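Local atomic coordinates of ATP synthase epsilon chain (Caldalkalibacillus thermarum TA2.A1, PDB entry 5IK2), a protein that forms part of the rotating central stalk of the F1 sector of ATP synthase, the enzyme predicted to make ATP from ADP using a transmembrane proton gradient. Residues V4-T10 with D73-A79; G18-I24 with P49-G55; K46-V50 with V126-V130; T59-G65 with A79-P85; H100-L104 with H117-L121. The protein carries 2 engineered substitutions. Residues are numbered along the deposited sequence.

Interaction 1: V4-T10 with D73-A79; sequences VQVDIVT and DKVNILA
Two strands, 4-9 and 74-79, run parallel and extended, their axes 4.9 Å apart and 8° from alignment. The register pairs Val6 with Val75, Asp7 with Asn76, Ile8 with Ile77 and Val9 with Leu78, CA atoms 4.7 to 5.1 Å apart. Asp73 O lies 3.6 Å from Val4 CG2. Lys74, chi1 t and chi2 p, bends so that its NZ makes a 2.9 Å salt bridge with Asp7 OD2, while donating to Asn76 OD1 at 3.2 Å. Val75 N bonds to Gln5 O and Val75 O receives Asp7 N, both 3.0 Å; Val75 CG2 packs on Val4 CG2 at 3.8 Å. Asn76 shares the face of Asp7 and Lys74, its ND2 hydrogen-bonded to Glu69 of strand 66-70. Ile77 continues the ladder, its N to Asp7 O and its O from Val9 N, both 2.9 Å; like Ile8 it has chi1 m and chi2 t, and its CB lies 4.0 Å from Ile8 CG1. Leu78 shares the face of Val9, and Ala79 N closes the ladder on Val9 O at 3.1 Å. Such parallel pairing joins the N-terminal strand to a late strand of the epsilon beta-sandwich. The face of Val6, Ile8, Val75 and Ile77 looks into the sandwich, where Val50 meets both isoleucines; strands 14-17 and 19-26 flank 4-9, strand 66-70 flanks 74-79, and the gamma chain packs on Asn76 and Leu78.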
# COMPACT_ATOMS: atom_id res chain seq x y z
N VAL H 4 36.53 -37.23 54.02
CA VAL H 4 35.67 -38.06 53.17
C VAL H 4 34.86 -37.17 52.23
O VAL H 4 34.41 -36.09 52.63
CB VAL H 4 34.74 -38.96 54.03
CG1 VAL H 4 33.75 -38.14 54.85
CG2 VAL H 4 34.01 -39.98 53.15
N GLN H 5 34.68 -37.62 50.99
CA GLN H 5 33.93 -36.86 49.98
C GLN H 5 32.43 -36.91 50.31
O GLN H 5 31.90 -37.99 50.61
CB GLN H 5 34.20 -37.41 48.57
CG GLN H 5 33.82 -36.48 47.43
CD GLN H 5 34.82 -35.35 47.20
OE1 GLN H 5 36.03 -35.57 47.15
NE2 GLN H 5 34.31 -34.13 47.03
N VAL H 6 31.78 -35.75 50.27
CA VAL H 6 30.36 -35.62 50.63
C VAL H 6 29.58 -35.00 49.48
O VAL H 6 30.02 -34.00 48.91
CB VAL H 6 30.17 -34.72 51.88
CG1 VAL H 6 28.73 -34.79 52.38
CG2 VAL H 6 31.14 -35.09 52.98
N ASP H 7 28.42 -35.58 49.17
CA ASP H 7 27.49 -35.02 48.19
C ASP H 7 26.09 -34.92 48.81
O ASP H 7 25.52 -35.93 49.21
CB ASP H 7 27.41 -35.91 46.93
CG ASP H 7 28.61 -35.74 46.00
OD1 ASP H 7 29.47 -34.87 46.23
OD2 ASP H 7 28.69 -36.50 45.02
N ILE H 8 25.58 -33.69 48.90
CA ILE H 8 24.17 -33.44 49.23
C ILE H 8 23.47 -33.07 47.93
O ILE H 8 23.83 -32.09 47.28
CB ILE H 8 24.01 -32.32 50.29
CG1 ILE H 8 24.57 -32.79 51.63
CG2 ILE H 8 22.54 -31.91 50.43
CD1 ILE H 8 24.79 -31.69 52.65
N VAL H 9 22.47 -33.87 47.56
CA VAL H 9 21.84 -33.82 46.24
C VAL H 9 20.30 -33.84 46.38
O VAL H 9 19.77 -34.39 47.34
CB VAL H 9 22.34 -35.00 45.37
CG1 VAL H 9 21.58 -35.12 44.05
CG2 VAL H 9 23.83 -34.86 45.10
N THR H 10 19.62 -33.20 45.43
CA THR H 10 18.16 -33.29 45.28
C THR H 10 17.85 -33.92 43.91
O THR H 10 18.77 -34.20 43.15
CB THR H 10 17.50 -31.89 45.41
OG1 THR H 10 17.78 -31.10 44.24
CG2 THR H 10 17.99 -31.16 46.65
N ASP H 73 34.37 -44.90 51.44
CA ASP H 73 34.88 -44.02 50.39
C ASP H 73 34.07 -42.73 50.22
O ASP H 73 34.65 -41.65 50.05
CB ASP H 73 34.90 -44.80 49.06
CG ASP H 73 35.62 -44.06 47.95
OD1 ASP H 73 36.75 -43.57 48.18
OD2 ASP H 73 35.06 -43.98 46.83
N LYS H 74 32.74 -42.84 50.27
CA LYS H 74 31.82 -41.76 49.87
C LYS H 74 30.64 -41.61 50.84
O LYS H 74 30.21 -42.60 51.44
CB LYS H 74 31.31 -42.06 48.45
CG LYS H 74 30.39 -41.01 47.82
CD LYS H 74 31.11 -39.71 47.50
CE LYS H 74 30.17 -38.69 46.89
NZ LYS H 74 29.56 -39.16 45.61
N VAL H 75 30.14 -40.39 50.97
CA VAL H 75 28.95 -40.08 51.78
C VAL H 75 27.92 -39.34 50.92
O VAL H 75 28.18 -38.22 50.47
CB VAL H 75 29.30 -39.22 53.01
CG1 VAL H 75 28.05 -38.84 53.81
CG2 VAL H 75 30.31 -39.94 53.90
N ASN H 76 26.76 -39.96 50.70
CA ASN H 76 25.67 -39.36 49.92
C ASN H 76 24.47 -39.01 50.80
O ASN H 76 24.12 -39.76 51.71
CB ASN H 76 25.22 -40.32 48.82
CG ASN H 76 26.27 -40.51 47.73
OD1 ASN H 76 26.94 -39.56 47.34
ND2 ASN H 76 26.40 -41.73 47.24
N ILE H 77 23.86 -37.86 50.51
CA ILE H 77 22.57 -37.47 51.10
C ILE H 77 21.64 -37.06 49.96
O ILE H 77 21.86 -36.04 49.32
CB ILE H 77 22.73 -36.33 52.13
CG1 ILE H 77 23.43 -36.85 53.40
CG2 ILE H 77 21.37 -35.73 52.50
CD1 ILE H 77 23.90 -35.76 54.34
N LEU H 78 20.61 -37.88 49.73
CA LEU H 78 19.56 -37.59 48.75
C LEU H 78 18.32 -37.10 49.50
O LEU H 78 17.89 -37.76 50.45
CB LEU H 78 19.23 -38.85 47.93
CG LEU H 78 20.20 -39.22 46.80
CD1 LEU H 78 21.55 -39.67 47.34
CD2 LEU H 78 19.59 -40.30 45.92
N ALA H 79 17.77 -35.96 49.09
CA ALA H 79 16.64 -35.33 49.79
C ALA H 79 15.70 -34.58 48.85
O ALA H 79 16.10 -34.19 47.75
CB ALA H 79 17.15 -34.39 50.87

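Interaction 2: G18-I24 with P49-G55; sequences GEADIVI and PVRIKQG
This is an antiparallel strand pairing within the epsilon beta-sandwich, joining strand 19-26 to strand 48-54. The axes of 22-24 and 49-54 approach to 4.8 Å at 164°. Ile22-Lys53 and Ile24-Arg51 are hydrogen-bonded pairs, with Val23-Ile52 a non-hydrogen-bonded pair between them. Lys53 N reaches Ile22 O at 3.2 Å; Ile24 N to Arg51 O is 2.8 Å and Arg51 N to Ile24 O 3.0 Å. Asp21 interrupts the strand with phi/psi -73/-47, yet its N bonds to Lys53 O (3.0 Å), and its OD2 takes Gly55 N at 2.6 Å. Gln54, chi1 m and chi2 t, sends NE2 to Glu19 O (3.1 Å). On the inner face Ala20 CB meets Ile52 CG2 at 3.4 Å and Val23 CG1 meets Val50 CG1 at 4.1 Å. On the other face Ile22 CG2 is 3.8 Å from Lys53 CD. The chemistry is two-sided: aliphatic side chains fill the interior, while outside Lys53 lays its aliphatic chain on Ile22 and Arg51 rests a guanidinium face on Ile24 CG2.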
# COMPACT_ATOMS: atom_id res chain seq x y z
N GLY H 18 32.33 -31.54 48.24
CA GLY H 18 33.61 -31.28 48.89
C GLY H 18 34.04 -32.38 49.85
O GLY H 18 33.26 -33.29 50.15
N GLU H 19 35.28 -32.28 50.33
CA GLU H 19 35.83 -33.21 51.31
C GLU H 19 35.67 -32.64 52.72
O GLU H 19 36.14 -31.53 52.98
CB GLU H 19 37.30 -33.50 51.01
CG GLU H 19 37.50 -34.32 49.75
CD GLU H 19 38.89 -34.93 49.67
OE1 GLU H 19 39.88 -34.17 49.75
OE2 GLU H 19 38.98 -36.17 49.53
N ALA H 20 35.04 -33.40 53.60
CA ALA H 20 34.72 -32.96 54.96
C ALA H 20 35.44 -33.80 56.02
O ALA H 20 35.72 -34.98 55.81
CB ALA H 20 33.22 -33.04 55.19
N ASP H 21 35.74 -33.17 57.16
CA ASP H 21 36.32 -33.87 58.31
C ASP H 21 35.26 -34.74 58.98
O ASP H 21 35.52 -35.89 59.31
CB ASP H 21 36.88 -32.87 59.33
CG ASP H 21 38.08 -32.10 58.79
OD1 ASP H 21 39.02 -32.74 58.28
OD2 ASP H 21 38.09 -30.86 58.89
N ILE H 22 34.08 -34.16 59.20
CA ILE H 22 32.94 -34.86 59.77
C ILE H 22 31.63 -34.30 59.21
O ILE H 22 31.53 -33.09 58.95
CB ILE H 22 32.96 -34.80 61.32
CG1 ILE H 22 31.81 -35.63 61.92
CG2 ILE H 22 32.91 -33.36 61.83
CD1 ILE H 22 31.99 -35.94 63.39
N VAL H 23 30.64 -35.17 59.01
CA VAL H 23 29.30 -34.80 58.54
C VAL H 23 28.29 -35.11 59.64
O VAL H 23 28.01 -36.28 59.92
CB VAL H 23 28.93 -35.56 57.25
CG1 VAL H 23 27.53 -35.16 56.76
CG2 VAL H 23 29.96 -35.30 56.16
N ILE H 24 27.76 -34.06 60.28
CA ILE H 24 26.79 -34.21 61.36
C ILE H 24 25.39 -34.19 60.76
O ILE H 24 24.95 -33.16 60.23
CB ILE H 24 26.93 -33.09 62.42
CG1 ILE H 24 28.38 -32.93 62.91
CG2 ILE H 24 25.99 -33.34 63.60
CD1 ILE H 24 28.96 -34.14 63.62
N PRO H 49 18.84 -29.38 60.03
CA PRO H 49 20.08 -28.93 59.39
C PRO H 49 21.15 -30.02 59.34
O PRO H 49 21.33 -30.74 60.33
CB PRO H 49 20.55 -27.77 60.28
CG PRO H 49 19.35 -27.37 61.07
CD PRO H 49 18.57 -28.63 61.27
N VAL H 50 21.83 -30.14 58.20
CA VAL H 50 23.01 -31.01 58.07
C VAL H 50 24.25 -30.13 58.19
O VAL H 50 24.46 -29.25 57.36
CB VAL H 50 23.02 -31.76 56.71
CG1 VAL H 50 24.28 -32.61 56.57
CG2 VAL H 50 21.77 -32.62 56.56
N ARG H 51 25.05 -30.38 59.22
CA ARG H 51 26.24 -29.57 59.52
C ARG H 51 27.51 -30.27 59.03
O ARG H 51 27.79 -31.40 59.45
CB ARG H 51 26.30 -29.26 61.02
CG ARG H 51 27.57 -28.56 61.49
CD ARG H 51 27.33 -27.70 62.73
NE ARG H 51 26.38 -28.29 63.67
CZ ARG H 51 26.65 -29.26 64.55
NH1 ARG H 51 27.87 -29.79 64.66
NH2 ARG H 51 25.68 -29.70 65.35
N ILE H 52 28.25 -29.60 58.15
CA ILE H 52 29.50 -30.11 57.59
C ILE H 52 30.66 -29.26 58.11
O ILE H 52 30.69 -28.05 57.87
CB ILE H 52 29.50 -30.07 56.04
CG1 ILE H 52 28.30 -30.83 55.48
CG2 ILE H 52 30.80 -30.65 55.49
CD1 ILE H 52 28.13 -30.70 53.98
N LYS H 53 31.60 -29.89 58.80
CA LYS H 53 32.83 -29.23 59.27
C LYS H 53 33.98 -29.53 58.31
O LYS H 53 34.34 -30.69 58.11
CB LYS H 53 33.21 -29.71 60.67
CG LYS H 53 32.36 -29.13 61.79
CD LYS H 53 32.66 -29.81 63.11
CE LYS H 53 31.77 -29.29 64.22
NZ LYS H 53 31.77 -30.20 65.40
N GLN H 54 34.53 -28.47 57.72
CA GLN H 54 35.75 -28.54 56.93
C GLN H 54 36.80 -27.71 57.67
O GLN H 54 37.04 -26.55 57.34
CB GLN H 54 35.52 -28.00 55.52
CG GLN H 54 34.62 -28.90 54.68
CD GLN H 54 34.26 -28.30 53.33
OE1 GLN H 54 33.83 -27.15 53.24
NE2 GLN H 54 34.43 -29.08 52.27
N GLY H 55 37.40 -28.33 58.68
CA GLY H 55 38.40 -27.68 59.53
C GLY H 55 37.80 -26.56 60.37
O GLY H 55 37.06 -26.81 61.32

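Interaction 3: K46-V50 with V126-V130; sequences KTAPV and VRLQV
The start of a strand meets a helix where the two domains of the epsilon chain come together. The axes of strand 48-50 and helix 126-130 stay 8.0 Å apart at closest approach, their directions 42° apart, and the nearest CA atoms are those of Ala48 and Val126, at 5.7 Å. Thr47, in the loop before the strand, sets its O 3.5 Å from Val126 CG2, with its own CG2 3.9 Å from that same methyl. Ala48 follows, extended at phi/psi -164/168; its CB points away from the helix, leaving its carbonyl carbon 3.6 Å from Val126 CG1. Pro49 makes the broadest contact on the strand side. Its CD sits 4.0 Å from Val126 CG1, its CG 3.7 Å from Gln129 OE1, and its CB 3.9 Å from Val130 CG2. Val126 and Val130, both chi1 t and one turn apart, are tied by Val130 N to Val126 O at 3.1 Å. Val50 then turns its side chain back into the beta-sandwich. The same helix carries Arg127, an ATP-binding residue in another structure of this protein; here no nucleotide is bound to this chain, and Arg127 pairs with Glu83 in a salt bridge. Between the two segments themselves the contact is van der Waals only, valine methyls on proline ring and backbone, so its fit depends on shape, with that salt bridge as the polar link alongside.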
# COMPACT_ATOMS: atom_id res chain seq x y z
N LYS H 46 15.72 -37.06 59.77
CA LYS H 46 14.67 -36.12 60.14
C LYS H 46 14.90 -34.82 59.38
O LYS H 46 16.03 -34.51 58.98
CB LYS H 46 14.69 -35.83 61.64
CG LYS H 46 14.36 -37.04 62.51
CD LYS H 46 14.44 -36.68 63.99
CE LYS H 46 14.11 -37.88 64.86
NZ LYS H 46 14.17 -37.55 66.32
N THR H 47 13.82 -34.06 59.18
CA THR H 47 13.92 -32.72 58.60
C THR H 47 14.68 -31.84 59.59
O THR H 47 14.14 -31.48 60.64
CB THR H 47 12.53 -32.14 58.27
OG1 THR H 47 11.90 -32.94 57.27
CG2 THR H 47 12.63 -30.70 57.77
N ALA H 48 15.93 -31.54 59.26
CA ALA H 48 16.84 -30.82 60.15
C ALA H 48 18.05 -30.27 59.39
O ALA H 48 18.25 -30.63 58.22
CB ALA H 48 17.29 -31.75 61.27
N PRO H 49 18.84 -29.38 60.03
CA PRO H 49 20.08 -28.93 59.39
C PRO H 49 21.15 -30.02 59.34
O PRO H 49 21.33 -30.74 60.33
CB PRO H 49 20.55 -27.77 60.28
CG PRO H 49 19.35 -27.37 61.07
CD PRO H 49 18.57 -28.63 61.27
N VAL H 50 21.83 -30.14 58.20
CA VAL H 50 23.01 -31.01 58.07
C VAL H 50 24.25 -30.13 58.19
O VAL H 50 24.46 -29.25 57.36
CB VAL H 50 23.02 -31.76 56.71
CG1 VAL H 50 24.28 -32.61 56.57
CG2 VAL H 50 21.77 -32.62 56.56
N VAL H 126 13.21 -25.31 59.58
CA VAL H 126 14.61 -25.67 59.30
C VAL H 126 15.25 -24.71 58.30
O VAL H 126 16.42 -24.36 58.44
CB VAL H 126 14.72 -27.14 58.83
CG1 VAL H 126 16.11 -27.46 58.28
CG2 VAL H 126 14.41 -28.08 59.99
N ARG H 127 14.48 -24.28 57.29
CA ARG H 127 14.93 -23.23 56.35
C ARG H 127 15.24 -21.90 57.04
O ARG H 127 16.18 -21.20 56.65
CB ARG H 127 13.90 -23.02 55.23
CG ARG H 127 13.98 -24.05 54.12
CD ARG H 127 12.81 -23.93 53.16
NE ARG H 127 12.96 -24.80 51.99
CZ ARG H 127 12.04 -24.96 51.04
NH1 ARG H 127 10.87 -24.33 51.10
NH2 ARG H 127 12.28 -25.78 50.02
N LEU H 128 14.45 -21.55 58.05
CA LEU H 128 14.67 -20.34 58.85
C LEU H 128 15.89 -20.44 59.77
O LEU H 128 16.63 -19.47 59.92
CB LEU H 128 13.42 -19.99 59.67
CG LEU H 128 12.19 -19.58 58.83
CD1 LEU H 128 10.91 -19.75 59.62
CD2 LEU H 128 12.32 -18.16 58.30
N GLN H 129 16.09 -21.61 60.39
CA GLN H 129 17.27 -21.88 61.23
C GLN H 129 18.59 -21.72 60.46
O GLN H 129 19.53 -21.09 60.96
CB GLN H 129 17.22 -23.29 61.82
CG GLN H 129 16.24 -23.48 62.98
CD GLN H 129 16.15 -24.93 63.44
OE1 GLN H 129 17.16 -25.64 63.50
NE2 GLN H 129 14.94 -25.37 63.77
N VAL H 130 18.64 -22.30 59.26
CA VAL H 130 19.84 -22.25 58.42
C VAL H 130 20.05 -20.86 57.81
O VAL H 130 21.19 -20.46 57.57
CB VAL H 130 19.80 -23.36 57.33
CG1 VAL H 130 20.99 -23.25 56.37
CG2 VAL H 130 19.79 -24.73 57.98

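Interaction 4: T59-G65 with A79-P85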
# COMPACT_ATOMS: atom_id res chain seq x y z
N THR H 59 29.36 -25.36 57.69
CA THR H 59 28.31 -25.08 56.70
C THR H 59 27.04 -25.85 57.07
O THR H 59 27.07 -27.07 57.18
CB THR H 59 28.76 -25.48 55.28
OG1 THR H 59 30.05 -24.94 55.01
CG2 THR H 59 27.77 -24.97 54.23
N LEU H 60 25.94 -25.12 57.26
CA LEU H 60 24.62 -25.72 57.50
C LEU H 60 23.84 -25.79 56.19
O LEU H 60 23.78 -24.80 55.46
CB LEU H 60 23.83 -24.90 58.52
CG LEU H 60 24.43 -24.70 59.91
CD1 LEU H 60 23.50 -23.86 60.77
CD2 LEU H 60 24.72 -26.03 60.60
N ILE H 61 23.27 -26.95 55.89
CA ILE H 61 22.37 -27.14 54.76
C ILE H 61 21.00 -27.55 55.31
O ILE H 61 20.90 -28.53 56.04
CB ILE H 61 22.87 -28.24 53.78
CG1 ILE H 61 24.31 -27.94 53.32
CG2 ILE H 61 21.94 -28.36 52.58
CD1 ILE H 61 25.39 -28.55 54.19
N ALA H 62 19.97 -26.78 54.97
CA ALA H 62 18.59 -27.10 55.37
C ALA H 62 18.08 -28.27 54.53
O ALA H 62 17.86 -28.11 53.34
CB ALA H 62 17.69 -25.88 55.19
N VAL H 63 17.92 -29.43 55.16
CA VAL H 63 17.48 -30.66 54.47
C VAL H 63 16.13 -31.14 55.01
O VAL H 63 15.93 -31.19 56.23
CB VAL H 63 18.53 -31.79 54.63
CG1 VAL H 63 18.04 -33.10 54.00
CG2 VAL H 63 19.86 -31.36 54.01
N SER H 64 15.22 -31.49 54.10
CA SER H 64 13.92 -32.06 54.45
C SER H 64 13.57 -33.22 53.52
O SER H 64 13.81 -33.14 52.31
CB SER H 64 12.82 -30.99 54.40
OG SER H 64 12.41 -30.71 53.07
N GLY H 65 13.01 -34.28 54.09
CA GLY H 65 12.58 -35.45 53.33
C GLY H 65 13.72 -36.17 52.64
O GLY H 65 13.64 -36.45 51.45
N ALA H 79 17.77 -35.96 49.09
CA ALA H 79 16.64 -35.33 49.79
C ALA H 79 15.70 -34.58 48.85
O ALA H 79 16.10 -34.19 47.75
CB ALA H 79 17.15 -34.39 50.87
N ASP H 80 14.46 -34.37 49.30
CA ASP H 80 13.45 -33.62 48.53
C ASP H 80 13.92 -32.20 48.27
O ASP H 80 13.88 -31.72 47.13
CB ASP H 80 12.11 -33.56 49.27
CG ASP H 80 11.44 -34.92 49.43
OD1 ASP H 80 11.89 -35.91 48.81
OD2 ASP H 80 10.45 -34.99 50.18
N THR H 81 14.36 -31.53 49.33
CA THR H 81 14.92 -30.18 49.25
C THR H 81 16.20 -30.08 50.07
O THR H 81 16.32 -30.69 51.14
CB THR H 81 13.91 -29.13 49.74
OG1 THR H 81 13.47 -29.47 51.06
CG2 THR H 81 12.71 -29.06 48.81
N ALA H 82 17.15 -29.31 49.55
CA ALA H 82 18.41 -29.01 50.24
C ALA H 82 18.88 -27.62 49.82
O ALA H 82 19.02 -27.35 48.63
CB ALA H 82 19.46 -30.06 49.91
N GLU H 83 19.09 -26.73 50.79
CA GLU H 83 19.54 -25.36 50.51
C GLU H 83 20.62 -24.90 51.47
O GLU H 83 20.53 -25.12 52.68
CB GLU H 83 18.37 -24.37 50.58
CG GLU H 83 17.25 -24.60 49.57
CD GLU H 83 16.07 -25.40 50.10
OE1 GLU H 83 15.97 -25.64 51.32
OE2 GLU H 83 15.21 -25.78 49.28
N LEU H 84 21.64 -24.23 50.92
CA LEU H 84 22.62 -23.47 51.70
C LEU H 84 21.93 -22.18 52.18
O LEU H 84 20.90 -21.80 51.62
CB LEU H 84 23.83 -23.12 50.83
CG LEU H 84 24.64 -24.29 50.24
CD1 LEU H 84 25.45 -23.82 49.04
CD2 LEU H 84 25.54 -24.90 51.30
N PRO H 85 22.50 -21.49 53.20
CA PRO H 85 21.86 -20.29 53.75
C PRO H 85 21.52 -19.20 52.72
O PRO H 85 20.43 -18.64 52.75
CB PRO H 85 22.89 -19.76 54.75
CG PRO H 85 23.67 -20.97 55.15
CD PRO H 85 23.78 -21.77 53.89
O HOH W 1 15.05 -28.10 52.64
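Val63 lays its CG1 against Ala79 CB at 3.5 Å and its CG2 at 4.3 Å from Ala82 CB, on the face where Ile61 also meets Ala82, CG2 to CB 4.0 Å. Ile61 CG1 reaches Leu84 CD2 at 3.9 Å, and Ile8 packs on Ile61 and Ala82. Beneath these side chains the strands run antiparallel, axes 4.7 Å apart and directions 163° apart. Ala62 and Glu83 form a hydrogen-bonded pair, Ala62 N to Glu83 O 2.9 Å and Glu83 N to Ala62 O 3.1 Å. Val63-Ala82 is non-hydrogen-bonded, and Ser64 N reaches Thr81 O at 3.3 Å. There the pairing loosens: Thr81 N and Asp80 N both approach Ser64 O, at 3.4 and 3.3 Å, each weakly, and Asp80 N finds a better acceptor in Gly65 O at 3.1 Å. On the other face Ser64 OG donates to Thr81 OG1 (2.6 Å). A water bonds to Thr81 OG1 at 2.6 Å and donates to Ala62 O and Glu83 OE1, both 2.9 Å. Glu83 also holds Arg127 in a salt bridge, and Asp80 bonds to a polar side chain of the gamma chain. Thr81 and Glu83 contribute to the ATP site seen in another structure of this protein; here no nucleotide is bound to the chain. With Asp80 and Thr81 both opposite Ser64, the pairing has a classic beta bulge that includes Thr81 of that site.

Interaction 5: H100-L104 with H117-L121; sequences HETIL and HKRAL
Segments 100-104 and 117-121 are both alpha-helical and run roughly antiparallel, at 147° between their N-to-C directions (signed crossing -147°), with axes 9.1 Å apart at closest approach. They belong to the C-terminal helical hairpin of the epsilon chain, here folded with its two helices side by side. Leu104 N to His100 O is 3.0 Å and Leu121 N to His117 O 2.8 Å, and the closest CA atoms are those of His100 and His117, 5.4 Å apart. Both histidines have chi1 m, with chi2 -53° and -43°. Their rings meet rim to rim, centroids 5.4 Å apart and planes at 32°. Ile103, chi1 m and chi2 t, brings CG2 to 3.5 Å from His117 CD2. Leu104, chi1 t and chi2 p, places CD1 4.0 Å from Lys118 CB and CD2 4.0 Å from Leu121 CD2. Leu121, also t and p, sets its CD1 3.8 Å from Glu101 CB. Aliphatic packing thus lies alongside the buried histidine pair. Ala120 CB stands over the face of the His100 ring, a CH-pi contact 3.5 Å from its centroid. A weak hydrogen bond, 3.4 Å long, links His100 ND1 with His117 ND1.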
# COMPACT_ATOMS: atom_id res chain seq x y z
N HIS H 100 1.16 -23.22 57.95
CA HIS H 100 1.05 -24.61 58.41
C HIS H 100 0.88 -24.76 59.93
O HIS H 100 0.19 -25.68 60.37
CB HIS H 100 2.25 -25.43 57.92
CG HIS H 100 2.32 -25.57 56.43
ND1 HIS H 100 1.26 -26.04 55.69
CD2 HIS H 100 3.31 -25.31 55.55
CE1 HIS H 100 1.59 -26.06 54.41
NE2 HIS H 100 2.83 -25.62 54.30
N GLU H 101 1.49 -23.87 60.72
CA GLU H 101 1.38 -23.95 62.18
C GLU H 101 -0.02 -23.58 62.70
O GLU H 101 -0.49 -24.19 63.66
CB GLU H 101 2.47 -23.10 62.87
CG GLU H 101 2.22 -21.60 62.92
CD GLU H 101 3.44 -20.80 63.36
OE1 GLU H 101 3.44 -19.57 63.18
OE2 GLU H 101 4.40 -21.40 63.89
N THR H 102 -0.67 -22.60 62.07
CA THR H 102 -2.03 -22.19 62.45
C THR H 102 -3.09 -23.22 62.05
O THR H 102 -4.09 -23.39 62.75
CB THR H 102 -2.41 -20.81 61.87
OG1 THR H 102 -2.28 -20.83 60.45
CG2 THR H 102 -1.51 -19.71 62.45
N ILE H 103 -2.88 -23.89 60.91
CA ILE H 103 -3.73 -25.02 60.49
C ILE H 103 -3.53 -26.22 61.43
O ILE H 103 -4.51 -26.86 61.83
CB ILE H 103 -3.45 -25.44 59.02
CG1 ILE H 103 -3.85 -24.32 58.06
CG2 ILE H 103 -4.21 -26.72 58.66
CD1 ILE H 103 -3.30 -24.47 56.65
N LEU H 104 -2.28 -26.51 61.77
CA LEU H 104 -1.93 -27.66 62.63
C LEU H 104 -2.51 -27.57 64.04
O LEU H 104 -2.85 -28.59 64.64
CB LEU H 104 -0.40 -27.82 62.71
CG LEU H 104 0.13 -29.18 63.18
CD1 LEU H 104 0.04 -30.21 62.06
CD2 LEU H 104 1.57 -29.05 63.66
N HIS H 117 0.97 -31.23 56.64
CA HIS H 117 1.20 -29.90 57.22
C HIS H 117 2.37 -29.88 58.21
O HIS H 117 3.14 -28.92 58.24
CB HIS H 117 -0.06 -29.36 57.90
CG HIS H 117 -1.20 -29.10 56.96
ND1 HIS H 117 -1.04 -28.50 55.73
CD2 HIS H 117 -2.53 -29.33 57.09
CE1 HIS H 117 -2.21 -28.40 55.13
NE2 HIS H 117 -3.14 -28.89 55.94
N LYS H 118 2.50 -30.94 59.02
CA LYS H 118 3.58 -31.03 60.01
C LYS H 118 4.96 -31.13 59.37
O LYS H 118 5.91 -30.50 59.83
CB LYS H 118 3.36 -32.21 60.96
CG LYS H 118 4.24 -32.19 62.20
CD LYS H 118 3.88 -33.30 63.17
CE LYS H 118 4.76 -33.25 64.41
NZ LYS H 118 4.45 -34.36 65.36
N ARG H 119 5.06 -31.92 58.30
CA ARG H 119 6.31 -32.03 57.52
C ARG H 119 6.64 -30.73 56.78
O ARG H 119 7.80 -30.33 56.71
CB ARG H 119 6.24 -33.21 56.54
CG ARG H 119 6.39 -34.56 57.21
CD ARG H 119 6.39 -35.72 56.22
NE ARG H 119 5.05 -36.00 55.70
CZ ARG H 119 4.73 -37.02 54.90
NH1 ARG H 119 5.65 -37.89 54.49
NH2 ARG H 119 3.47 -37.17 54.50
N ALA H 120 5.61 -30.07 56.24
CA ALA H 120 5.77 -28.75 55.59
C ALA H 120 6.16 -27.65 56.59
O ALA H 120 6.91 -26.73 56.23
CB ALA H 120 4.50 -28.37 54.84
N LEU H 121 5.64 -27.74 57.81
CA LEU H 121 6.04 -26.84 58.90
C LEU H 121 7.51 -27.05 59.30
O LEU H 121 8.24 -26.08 59.52
CB LEU H 121 5.13 -27.03 60.13
CG LEU H 121 5.44 -26.25 61.41
CD1 LEU H 121 5.47 -24.75 61.14
CD2 LEU H 121 4.43 -26.58 62.49

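From the N terminus, strand 4-9 waits until strand 74-79 arrives to close interaction 1, and interaction 2 closes its own smaller loop inside that one. Strand 48-54 then serves both interaction 2 and interaction 3, which share Pro49 and Val50; interaction 3 closes only when helix 114-133 returns to the sandwich. Within its long loop nest interaction 4, joining strands 57-64 and 81-83, and interaction 5, the helical hairpin. Interaction 1 crosses both 3 and 4, sharing Ala79 with the latter. Interactions 1, 2 and 4 thus knit the beta-sandwich, 5 pairs the helices, and 3 docks them on the sheet, helped by the Arg127-Glu83 salt bridge to interaction 4.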